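Local coordinates for protein lectin (Colocasia esculenta, PDB 5T1X) that probably binds carbohydrates, as a taro lectin related to the snowdrop (GNA) family of mannose-binding lectins, at residues Lys63-Ile68 with Trp77-Ser82; Leu9-Val14 with Gly86-Ile91. All blocks are in the same frame, centred on the assembly; numbering follows the deposited sequence.

Contact 1 (Lys63-Ile68 with Trp77-Ser82)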
ATOM      1  N   LYS B  63      12.442   0.682  -7.730  1.00  9.24           N
ATOM      2  CA  LYS B  63      13.469   0.193  -6.805  1.00  8.66           C
ATOM      3  C   LYS B  63      13.139   0.686  -5.390  1.00 11.95           C
ATOM      4  O   LYS B  63      13.954   0.552  -4.495  1.00 10.81           O
ATOM      5  CB  LYS B  63      14.886   0.649  -7.221  1.00 10.64           C
ATOM      6  CG  LYS B  63      15.396   0.024  -8.516  1.00 17.47           C
ATOM      7  CD  LYS B  63      16.466   0.893  -9.157  1.00 33.74           C
ATOM      8  CE  LYS B  63      16.894   0.383 -10.511  1.00 51.52           C
ATOM      9  NZ  LYS B  63      17.996   1.206 -11.081  1.00 60.63           N
ATOM     10  N   GLY B  64      11.960   1.270  -5.205  1.00  8.79           N
ATOM     11  CA  GLY B  64      11.541   1.737  -3.888  1.00  9.34           C
ATOM     12  C   GLY B  64      12.061   3.076  -3.434  1.00 11.22           C
ATOM     13  O   GLY B  64      11.907   3.410  -2.260  1.00  9.91           O
ATOM     14  N   GLU B  65      12.645   3.866  -4.357  1.00  7.43           N
ATOM     15  CA  GLU B  65      13.145   5.209  -4.059  1.00  6.96           C
ATOM     16  C   GLU B  65      12.098   6.246  -4.446  1.00 10.15           C
ATOM     17  O   GLU B  65      11.612   6.268  -5.583  1.00  9.56           O
ATOM     18  CB  GLU B  65      14.497   5.474  -4.761  1.00  8.40           C
ATOM     19  CG  GLU B  65      15.261   6.682  -4.222  1.00 12.07           C
ATOM     20  CD  GLU B  65      16.477   7.126  -5.023  1.00 15.51           C
ATOM     21  OE1 GLU B  65      16.905   6.381  -5.932  1.00 15.22           O
ATOM     22  OE2 GLU B  65      17.021   8.214  -4.724  1.00 13.76           O
ATOM     23  N   LEU B  66      11.738   7.085  -3.473  1.00  6.47           N
ATOM     24  CA  LEU B  66      10.757   8.170  -3.646  1.00  6.55           C
ATOM     25  C   LEU B  66      11.536   9.457  -3.824  1.00  9.67           C
ATOM     26  O   LEU B  66      12.353   9.793  -2.967  1.00 10.04           O
ATOM     27  CB  LEU B  66       9.842   8.222  -2.413  1.00  7.00           C
ATOM     28  CG  LEU B  66       8.669   9.207  -2.474  1.00  9.29           C
ATOM     29  CD1 LEU B  66       7.607   8.772  -3.493  1.00  8.99           C
ATOM     30  CD2 LEU B  66       8.033   9.369  -1.091  1.00 10.78           C
ATOM     31  N   ILE B  67      11.359  10.129  -4.963  1.00  8.12           N
ATOM     32  CA  ILE B  67      12.166  11.313  -5.280  1.00  7.26           C
ATOM     33  C   ILE B  67      11.305  12.515  -5.638  1.00 10.07           C
ATOM     34  O   ILE B  67      10.265  12.366  -6.281  1.00  9.32           O
ATOM     35  CB  ILE B  67      13.119  10.962  -6.472  1.00 12.05           C
ATOM     36  CG1 ILE B  67      14.035   9.756  -6.142  1.00 14.20           C
ATOM     37  CG2 ILE B  67      13.983  12.173  -6.890  1.00 14.10           C
ATOM     38  CD1 ILE B  67      14.513   8.987  -7.367  1.00 19.51           C
ATOM     39  N   ILE B  68      11.774  13.710  -5.240  1.00  6.56           N
ATOM     40  CA  ILE B  68      11.241  14.998  -5.689  1.00  5.43           C
ATOM     41  C   ILE B  68      12.246  15.499  -6.704  1.00 10.13           C
ATOM     42  O   ILE B  68      13.431  15.654  -6.370  1.00  9.23           O
ATOM     43  CB  ILE B  68      11.017  16.056  -4.562  1.00  7.67           C
ATOM     44  CG1 ILE B  68      10.066  15.556  -3.477  1.00  7.92           C
ATOM     45  CG2 ILE B  68      10.563  17.416  -5.162  1.00  8.08           C
ATOM     46  CD1 ILE B  68       9.997  16.557  -2.273  1.00 11.01           C
ATOM     47  N   TRP B  77      14.953  16.113  -3.334  1.00  9.78           N
ATOM     48  CA  TRP B  77      14.832  15.284  -2.139  1.00  9.22           C
ATOM     49  C   TRP B  77      14.702  13.835  -2.551  1.00 10.86           C
ATOM     50  O   TRP B  77      14.145  13.537  -3.608  1.00 10.04           O
ATOM     51  CB  TRP B  77      13.591  15.713  -1.307  1.00  8.21           C
ATOM     52  CG  TRP B  77      13.353  14.917  -0.050  1.00  8.76           C
ATOM     53  CD1 TRP B  77      13.806  15.201   1.205  1.00 11.59           C
ATOM     54  CD2 TRP B  77      12.528  13.749   0.074  1.00  8.10           C
ATOM     55  NE1 TRP B  77      13.360  14.247   2.097  1.00 11.41           N
ATOM     56  CE2 TRP B  77      12.571  13.346   1.427  1.00 11.38           C
ATOM     57  CE3 TRP B  77      11.789  12.975  -0.840  1.00  9.27           C
ATOM     58  CZ2 TRP B  77      11.887  12.214   1.896  1.00 10.38           C
ATOM     59  CZ3 TRP B  77      11.111  11.856  -0.374  1.00  9.98           C
ATOM     60  CH2 TRP B  77      11.158  11.490   0.977  1.00 10.46           C
ATOM     61  N   SER B  78      15.209  12.934  -1.715  1.00  8.69           N
ATOM     62  CA  SER B  78      15.043  11.504  -1.909  1.00  7.52           C
ATOM     63  C   SER B  78      14.826  10.822  -0.579  1.00 11.85           C
ATOM     64  O   SER B  78      15.413  11.235   0.437  1.00 11.52           O
ATOM     65  CB  SER B  78      16.258  10.890  -2.597  1.00 10.51           C
ATOM     66  OG  SER B  78      16.080   9.482  -2.639  1.00 12.95           O
ATOM     67  N   SER B  79      14.038   9.734  -0.593  1.00  8.45           N
ATOM     68  CA  SER B  79      13.831   8.887   0.590  1.00  7.87           C
ATOM     69  C   SER B  79      15.113   8.127   0.916  1.00 12.51           C
ATOM     70  O   SER B  79      15.282   7.639   2.033  1.00 13.48           O
ATOM     71  CB  SER B  79      12.696   7.896   0.349  1.00  9.39           C
ATOM     72  OG  SER B  79      12.973   7.074  -0.779  1.00  7.83           O
ATOM     73  N   ASN B  80      16.008   8.003  -0.087  1.00 11.22           N
ATOM     74  CA  ASN B  80      17.267   7.253  -0.016  1.00 10.81           C
ATOM     75  C   ASN B  80      17.038   5.768   0.302  1.00 14.21           C
ATOM     76  O   ASN B  80      17.950   5.093   0.782  1.00 14.54           O
ATOM     77  CB  ASN B  80      18.262   7.885   0.944  1.00 13.40           C
ATOM     78  CG  ASN B  80      18.719   9.230   0.444  1.00 22.75           C
ATOM     79  OD1 ASN B  80      18.606  10.236   1.140  1.00 28.83           O
ATOM     80  ND2 ASN B  80      19.202   9.284  -0.801  1.00 18.01           N
ATOM     81  N   SER B  81      15.834   5.256  -0.029  1.00  9.94           N
ATOM     82  CA  SER B  81      15.502   3.832   0.087  1.00  8.74           C
ATOM     83  C   SER B  81      15.751   3.219  -1.276  1.00 13.75           C
ATOM     84  O   SER B  81      15.512   3.859  -2.299  1.00 12.82           O
ATOM     85  CB  SER B  81      14.058   3.624   0.548  1.00  8.91           C
ATOM     86  OG  SER B  81      13.140   4.442  -0.164  1.00 11.85           O
ATOM     87  N   SER B  82      16.292   2.019  -1.301  1.00 10.39           N
ATOM     88  CA  SER B  82      16.643   1.355  -2.551  1.00 10.47           C
ATOM     89  C   SER B  82      16.613  -0.142  -2.329  1.00 14.26           C
ATOM     90  O   SER B  82      17.216  -0.634  -1.369  1.00 15.84           O
ATOM     91  CB  SER B  82      18.033   1.812  -2.990  1.00 16.08           C
ATOM     92  OG  SER B  82      18.505   1.051  -4.085  1.00 23.93           O
TER
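Leu66-Ile68 and Trp77-Ser79 form the mouth of a beta hairpin, strands 66-69 and 75-78, in one sheet of the beta-prism II fold expected of a GNA-related lectin. Ile68 and Trp77 are an antiparallel hydrogen-bonded pair: Ile68 N donates to Trp77 O at 2.9 Å, while the return bond from Trp77 N is long and weak. Ile67 and Ser78 face each other as the adjoining non-hydrogen-bonded pair. Ser79 N then reaches Leu66 O at 2.9 Å. Beyond that point serine hydroxyls take over from strand pairing. On the face carrying Ile68, Trp77 CG stands anti to its backbone N (chi1 179°). Ile68 CD1 packs on Trp77 CB at 3.8 Å, and Leu66 CD2 meets Trp77 CZ3 of the six-membered ring, 4.0 Å apart, the two side chains crossing obliquely. Phe101 of the other subunit packs on Trp77, Ser79 and Ser81. On the face carrying Ile67, the Glu65 chain is extended and brings its carboxylate to Ser78, whose OG donates to the anti lone pair of OE2 at 2.6 Å. The same OG accepts from Asn80 N, forming an ST turn where the chain leaves the strand. Ser79 OG sits between its backbone N and carbonyl carbon (chi1 58°), where it accepts a nearly straight bond from Leu66 N, 3.0 Å long. It donates in turn to Ser81 OG, and the relay finishes on a backbone carbonyl, Ser81 OG donating to Gly64 O at 2.6 Å.

Contact 2 (Leu9-Val14 with Gly86-Ile91)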
ATOM      1  N   LEU B   9       0.128   5.483  -3.963  1.00  8.38           N
ATOM      2  CA  LEU B   9       0.973   5.964  -5.043  1.00  7.47           C
ATOM      3  C   LEU B   9       1.848   4.799  -5.488  1.00 10.51           C
ATOM      4  O   LEU B   9       2.744   4.393  -4.754  1.00 10.19           O
ATOM      5  CB  LEU B   9       1.808   7.206  -4.649  1.00  7.96           C
ATOM      6  CG  LEU B   9       2.400   7.976  -5.840  1.00 12.33           C
ATOM      7  CD1 LEU B   9       1.335   8.774  -6.554  1.00 13.36           C
ATOM      8  CD2 LEU B   9       3.517   8.896  -5.400  1.00 12.89           C
ATOM      9  N   PHE B  10       1.526   4.204  -6.644  1.00  7.65           N
ATOM     10  CA  PHE B  10       2.294   3.080  -7.163  1.00  7.28           C
ATOM     11  C   PHE B  10       3.499   3.594  -7.931  1.00  8.29           C
ATOM     12  O   PHE B  10       3.490   4.747  -8.398  1.00  7.93           O
ATOM     13  CB  PHE B  10       1.423   2.198  -8.078  1.00  8.14           C
ATOM     14  CG  PHE B  10       0.317   1.480  -7.356  1.00  8.50           C
ATOM     15  CD1 PHE B  10       0.562   0.285  -6.687  1.00 10.20           C
ATOM     16  CD2 PHE B  10      -0.977   2.001  -7.336  1.00  9.83           C
ATOM     17  CE1 PHE B  10      -0.467  -0.381  -6.009  1.00 11.59           C
ATOM     18  CE2 PHE B  10      -2.003   1.335  -6.654  1.00 11.92           C
ATOM     19  CZ  PHE B  10      -1.740   0.151  -5.992  1.00 11.05           C
ATOM     20  N   SER B  11       4.537   2.747  -8.070  1.00  6.76           N
ATOM     21  CA  SER B  11       5.717   3.061  -8.882  1.00  6.28           C
ATOM     22  C   SER B  11       5.288   3.607 -10.249  1.00 10.71           C
ATOM     23  O   SER B  11       4.431   3.006 -10.911  1.00  9.79           O
ATOM     24  CB  SER B  11       6.560   1.802  -9.095  1.00 11.04           C
ATOM     25  OG  SER B  11       7.149   1.358  -7.883  1.00 11.42           O
ATOM     26  N   GLY B  12       5.862   4.734 -10.643  1.00  8.52           N
ATOM     27  CA  GLY B  12       5.547   5.337 -11.935  1.00  9.71           C
ATOM     28  C   GLY B  12       4.519   6.448 -11.861  1.00 10.91           C
ATOM     29  O   GLY B  12       4.520   7.323 -12.721  1.00 11.52           O
ATOM     30  N   GLN B  13       3.642   6.462 -10.830  1.00  8.43           N
ATOM     31  CA  GLN B  13       2.669   7.555 -10.737  1.00  7.45           C
ATOM     32  C   GLN B  13       3.379   8.846 -10.309  1.00 13.20           C
ATOM     33  O   GLN B  13       4.423   8.795  -9.654  1.00 12.98           O
ATOM     34  CB  GLN B  13       1.525   7.218  -9.770  1.00  8.59           C
ATOM     35  CG  GLN B  13       0.683   6.040 -10.248  1.00 12.35           C
ATOM     36  CD  GLN B  13      -0.550   5.858  -9.406  1.00 15.65           C
ATOM     37  OE1 GLN B  13      -0.486   5.465  -8.236  1.00 11.25           O
ATOM     38  NE2 GLN B  13      -1.704   6.091 -10.009  1.00 14.72           N
ATOM     39  N   VAL B  14       2.862   9.995 -10.733  1.00 11.12           N
ATOM     40  CA  VAL B  14       3.479  11.267 -10.345  1.00 11.52           C
ATOM     41  C   VAL B  14       2.452  12.178  -9.674  1.00 14.71           C
ATOM     42  O   VAL B  14       1.274  12.186 -10.064  1.00 16.13           O
ATOM     43  CB  VAL B  14       4.185  12.003 -11.523  1.00 17.00           C
ATOM     44  CG1 VAL B  14       5.183  11.097 -12.249  1.00 15.85           C
ATOM     45  CG2 VAL B  14       3.193  12.615 -12.498  1.00 18.02           C
ATOM     46  N   GLY B  86      11.428  -4.028  -9.105  1.00 11.26           N
ATOM     47  CA  GLY B  86      10.062  -4.529  -9.053  1.00 11.48           C
ATOM     48  C   GLY B  86       9.041  -3.441  -8.848  1.00 14.70           C
ATOM     49  O   GLY B  86       9.351  -2.263  -9.008  1.00 15.43           O
ATOM     50  N   ASP B  87       7.813  -3.829  -8.495  1.00 11.22           N
ATOM     51  CA  ASP B  87       6.728  -2.875  -8.267  1.00  9.63           C
ATOM     52  C   ASP B  87       6.630  -2.500  -6.788  1.00 11.23           C
ATOM     53  O   ASP B  87       6.672  -3.378  -5.931  1.00 10.73           O
ATOM     54  CB  ASP B  87       5.404  -3.456  -8.767  1.00 11.71           C
ATOM     55  CG  ASP B  87       5.435  -3.746 -10.256  1.00 21.20           C
ATOM     56  OD1 ASP B  87       6.182  -3.044 -10.984  1.00 18.66           O
ATOM     57  OD2 ASP B  87       4.753  -4.700 -10.687  1.00 26.80           O
ATOM     58  N   TYR B  88       6.502  -1.195  -6.505  1.00  8.53           N
ATOM     59  CA  TYR B  88       6.411  -0.630  -5.146  1.00  7.06           C
ATOM     60  C   TYR B  88       5.137   0.176  -4.971  1.00  9.82           C
ATOM     61  O   TYR B  88       4.513   0.582  -5.952  1.00 10.02           O
ATOM     62  CB  TYR B  88       7.644   0.257  -4.842  1.00  6.64           C
ATOM     63  CG  TYR B  88       8.909  -0.558  -4.647  1.00  7.18           C
ATOM     64  CD1 TYR B  88       9.404  -0.815  -3.375  1.00  8.21           C
ATOM     65  CD2 TYR B  88       9.558  -1.148  -5.730  1.00  8.31           C
ATOM     66  CE1 TYR B  88      10.544  -1.602  -3.186  1.00  9.92           C
ATOM     67  CE2 TYR B  88      10.681  -1.964  -5.551  1.00  9.00           C
ATOM     68  CZ  TYR B  88      11.176  -2.176  -4.277  1.00 12.52           C
ATOM     69  OH  TYR B  88      12.267  -2.994  -4.086  1.00 11.46           O
ATOM     70  N   VAL B  89       4.740   0.405  -3.709  1.00  5.69           N
ATOM     71  CA  VAL B  89       3.574   1.225  -3.419  1.00  5.47           C
ATOM     72  C   VAL B  89       3.868   2.082  -2.190  1.00  8.52           C
ATOM     73  O   VAL B  89       4.460   1.602  -1.229  1.00  9.18           O
ATOM     74  CB  VAL B  89       2.266   0.389  -3.256  1.00 10.19           C
ATOM     75  CG1 VAL B  89       2.336  -0.540  -2.042  1.00  9.86           C
ATOM     76  CG2 VAL B  89       1.024   1.288  -3.181  1.00 10.39           C
ATOM     77  N   LEU B  90       3.487   3.352  -2.257  1.00  6.37           N
ATOM     78  CA  LEU B  90       3.538   4.271  -1.126  1.00  6.37           C
ATOM     79  C   LEU B  90       2.122   4.346  -0.610  1.00 10.32           C
ATOM     80  O   LEU B  90       1.215   4.663  -1.390  1.00  9.76           O
ATOM     81  CB  LEU B  90       4.051   5.662  -1.576  1.00  6.67           C
ATOM     82  CG  LEU B  90       3.892   6.814  -0.566  1.00 10.68           C
ATOM     83  CD1 LEU B  90       4.850   6.689   0.603  1.00 11.94           C
ATOM     84  CD2 LEU B  90       4.122   8.158  -1.257  1.00 11.79           C
ATOM     85  N   ILE B  91       1.909   4.012   0.673  1.00  8.18           N
ATOM     86  CA  ILE B  91       0.580   4.059   1.256  1.00  6.71           C
ATOM     87  C   ILE B  91       0.521   5.141   2.317  1.00 10.62           C
ATOM     88  O   ILE B  91       1.309   5.110   3.259  1.00  9.74           O
ATOM     89  CB  ILE B  91       0.135   2.693   1.867  1.00  8.60           C
ATOM     90  CG1 ILE B  91       0.311   1.509   0.867  1.00  8.97           C
ATOM     91  CG2 ILE B  91      -1.323   2.774   2.393  1.00  8.15           C
ATOM     92  CD1 ILE B  91       0.012   0.124   1.462  1.00 10.33           C
TER
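Phe10 and Val89 lie side by side on one face of an antiparallel pairing between strands 8-10 and 89-92. Val89 CG2, anti to its own backbone N, is set over the phenyl ring 3.9 Å from the Phe10 centroid, a CH-pi contact displaced toward the CD1-CE1 rim; its nearest ring atom is Phe10 CE1 at 3.6 Å. On the reverse face Leu9 CB and Leu90 CB touch at 4.1 Å. The backbone beneath is held by a matched pair of bonds, Leu9 N to Leu90 O at 2.9 Å and Leu90 N to Leu9 O at 2.8 Å. Past Phe10 the strand bonding gives way to a side chain. Ser11 N still donates to Tyr88 O, approaching from above the carbonyl plane, but Tyr88 N is answered by Ser11 OG, 3.0 Å away and bent to 142° at the hydrogen. That buried hydroxyl also bonds to Asn61 O, so two backbone groups grip it, and it lies at the edge of the Tyr88 ring, near the ring plane, while Tyr88 OH bonds to Lys84 O. A type II beta turn from Phe10 to Gln13 takes the chain out of the strand, with Gly12 at positive phi (98°) in its third position. Gln13 folds back over this turn: its OE1 takes Phe10 N at 2.9 Å on an in-plane lone pair, satisfying the N-H that points away from Val89. His88 of the other subunit meets the Phe10 ring, and Phe96 of that subunit packs on Val89. Within the chain, strand 89-92 is central in its sheet, flanked by 8-10 and 98-107, while Leu9 touches Leu58, and Tyr88 touches Leu60, of strand 57-60.

How the contacts relate
Contact 1 is nested inside the long loop that contact 2 closes: the hairpin lies within the residues separating Leu9-Val14 from Gly86-Ile91, and strand 89-92 is the next strand after 75-78. The two belong to different sheets of the chain, with centres about 11 Å apart, and they touch. Gly64 CA lies against Tyr88 CD1 at 3.4 Å, and Leu66 CD2 meets Leu90 CD2 at 4.1 Å. Asn61, whose backbone meets Ser11 of contact 2, also joins them, its side-chain OD1 accepting from Lys63 N and Glu65 N of contact 1. Ile100 of strand 98-107 packs against both, touching Leu66 of contact 1 and Leu90 of contact 2.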